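DPSA (Streptomyces coelicolor, PDB 4CY9) probably oxidises and stores iron in a hollow twelve-subunit ferritin-like shell, as Dps proteins do, and probably also binds DNA. Local coordinates at residues V119-R124 with Q144-E149. Sequence-based numbering, arbitrary orientation.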
loop_
_atom_site.group_PDB
_atom_site.type_symbol
_atom_site.label_atom_id
_atom_site.label_comp_id
_atom_site.label_asym_id
_atom_site.label_seq_id
_atom_site.Cartn_x
_atom_site.Cartn_y
_atom_site.Cartn_z
ATOM N N VAL A 119 14.774 -2.467 -33.779
ATOM C CA VAL A 119 13.843 -1.542 -33.151
ATOM C C VAL A 119 14.601 -0.245 -32.772
ATOM O O VAL A 119 14.109 0.897 -32.980
ATOM C CB VAL A 119 13.244 -2.193 -31.841
ATOM C CG1 VAL A 119 12.368 -1.098 -31.181
ATOM C CG2 VAL A 119 12.211 -3.311 -32.258
ATOM N N VAL A 120 15.802 -0.395 -32.206
ATOM C CA VAL A 120 16.598 0.772 -31.726
ATOM C C VAL A 120 16.964 1.612 -32.978
ATOM O O VAL A 120 16.872 2.847 -32.934
ATOM C CB VAL A 120 17.869 0.277 -30.970
ATOM C CG1 VAL A 120 18.873 1.489 -30.867
ATOM C CG2 VAL A 120 17.340 -0.179 -29.575
ATOM N N GLU A 121 17.393 0.976 -34.033
ATOM C CA GLU A 121 17.741 1.809 -35.206
ATOM C C GLU A 121 16.506 2.494 -35.790
ATOM O O GLU A 121 16.660 3.674 -36.206
ATOM C CB GLU A 121 18.387 0.911 -36.373
ATOM C CG GLU A 121 19.763 0.500 -35.860
ATOM C CD GLU A 121 20.451 -0.532 -36.824
ATOM O OE1 GLU A 121 19.783 -1.173 -37.653
ATOM O OE2 GLU A 121 21.656 -0.764 -36.623
ATOM N N GLY A 122 15.334 1.843 -35.806
ATOM C CA GLY A 122 14.093 2.467 -36.268
ATOM C C GLY A 122 13.728 3.649 -35.386
ATOM O O GLY A 122 13.279 4.702 -35.892
ATOM N N MET A 123 13.898 3.464 -34.060
ATOM C CA MET A 123 13.565 4.595 -33.134
ATOM C C MET A 123 14.560 5.734 -33.296
ATOM O O MET A 123 14.159 6.904 -33.260
ATOM C CB MET A 123 13.640 4.105 -31.667
ATOM C CG MET A 123 12.388 3.189 -31.378
ATOM S SD MET A 123 10.820 4.065 -31.246
ATOM C CE MET A 123 10.963 4.737 -29.555
ATOM N N ARG A 124 15.836 5.392 -33.551
ATOM C CA ARG A 124 16.807 6.509 -33.664
ATOM C C ARG A 124 16.490 7.331 -34.943
ATOM O O ARG A 124 16.640 8.561 -34.903
ATOM C CB ARG A 124 18.240 5.916 -33.864
ATOM C CG ARG A 124 18.904 5.699 -32.568
ATOM C CD ARG A 124 20.475 5.505 -32.669
ATOM N NE ARG A 124 20.832 5.232 -31.268
ATOM C CZ ARG A 124 21.144 6.200 -30.372
ATOM N NH1 ARG A 124 21.345 7.436 -30.811
ATOM N NH2 ARG A 124 21.387 5.922 -29.079
ATOM N N GLN A 144 12.112 6.686 -24.765
ATOM C CA GLN A 144 11.781 5.313 -25.129
ATOM C C GLN A 144 12.995 4.617 -25.709
ATOM O O GLN A 144 13.310 3.463 -25.357
ATOM C CB GLN A 144 10.655 5.290 -26.181
ATOM C CG GLN A 144 9.373 5.939 -25.511
ATOM C CD GLN A 144 8.187 5.795 -26.406
ATOM O OE1 GLN A 144 8.378 5.684 -27.622
ATOM N NE2 GLN A 144 6.928 5.879 -25.878
ATOM N N LEU A 145 13.688 5.347 -26.624
ATOM C CA LEU A 145 14.916 4.800 -27.274
ATOM C C LEU A 145 15.888 4.358 -26.180
ATOM O O LEU A 145 16.459 3.252 -26.240
ATOM C CB LEU A 145 15.550 5.947 -28.129
ATOM C CG LEU A 145 17.031 5.555 -28.606
ATOM C CD1 LEU A 145 16.986 4.379 -29.603
ATOM C CD2 LEU A 145 17.468 6.846 -29.362
ATOM N N ARG A 146 16.127 5.192 -25.180
ATOM C CA ARG A 146 17.159 4.812 -24.149
ATOM C C ARG A 146 16.693 3.603 -23.355
ATOM O O ARG A 146 17.469 2.661 -23.129
ATOM C CB ARG A 146 17.398 5.988 -23.180
ATOM C CG ARG A 146 18.566 5.588 -22.184
ATOM C CD ARG A 146 19.083 6.854 -21.362
ATOM N NE ARG A 146 17.999 7.295 -20.436
ATOM C CZ ARG A 146 17.243 8.382 -20.634
ATOM N NH1 ARG A 146 17.385 9.197 -21.708
ATOM N NH2 ARG A 146 16.234 8.682 -19.743
ATOM N N ASP A 147 15.412 3.581 -22.989
ATOM C CA ASP A 147 14.911 2.401 -22.255
ATOM C C ASP A 147 15.043 1.112 -23.094
ATOM O O ASP A 147 15.421 0.052 -22.535
ATOM C CB ASP A 147 13.415 2.605 -21.870
ATOM C CG ASP A 147 13.266 3.580 -20.649
ATOM O OD1 ASP A 147 14.243 3.904 -19.963
ATOM O OD2 ASP A 147 12.123 3.978 -20.410
ATOM N N LEU A 148 14.757 1.201 -24.393
ATOM C CA LEU A 148 14.873 -0.008 -25.245
ATOM C C LEU A 148 16.344 -0.402 -25.321
ATOM O O LEU A 148 16.649 -1.639 -25.247
ATOM C CB LEU A 148 14.392 0.292 -26.697
ATOM C CG LEU A 148 12.827 0.541 -26.675
ATOM C CD1 LEU A 148 12.354 1.243 -28.003
ATOM C CD2 LEU A 148 12.057 -0.823 -26.551
ATOM N N GLU A 149 17.268 0.574 -25.485
ATOM C CA GLU A 149 18.694 0.198 -25.529
ATOM C C GLU A 149 19.141 -0.411 -24.204
ATOM O O GLU A 149 20.019 -1.306 -24.204
ATOM C CB GLU A 149 19.534 1.468 -25.765
ATOM C CG GLU A 149 19.360 1.940 -27.194
ATOM C CD GLU A 149 20.073 3.287 -27.418
ATOM O OE1 GLU A 149 20.349 4.052 -26.443
ATOM O OE2 GLU A 149 20.216 3.657 -28.643
#
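Antiparallel helix packing, apolar on one side and closed by a salt bridge on the other, joins residues 119-124 of helix 105-133 to residues 144-149 of helix 135-158. The axes of these short segments approach to 9.7 Å, with 165° between their N-to-C directions. Leu-145, its CA-to-CB bond sideways, swings its end into the interface: CD1 lies 3.7 Å from Val-120 CG1 and 3.9 Å from Met-123 CB. Leu-148 points its CA-to-CB bond toward helix 105-133, with CD1 3.9 Å from both Val-119 CG1 and Met-123 CG; beta-branched valines fill the space close to the backbone, while unbranched methionine extends further, bringing CE to 3.4 Å from Gln-144 OE1. These helices are the last two of the ferritin-like four-helix bundle, antiparallel across a tight turn; Met-123 and Leu-148 also touch helix 14-44. Toward the subunit interface, Arg-124 lays its aliphatic part along Leu-145 (CG to CD2, 3.7 Å), and its guanidinium edge meets one oxygen of Glu-149: Arg-124 NH2 donates to Glu-149 OE2 at 2.6 Å, Arg-124 NE weakly to the same OE2 at 3.1 Å. Long, flexible side chains suit this border, since both charges have second partners on a neighbouring subunit: Asp-134 of that chain for Arg-124, and its Arg-74 for Glu-149.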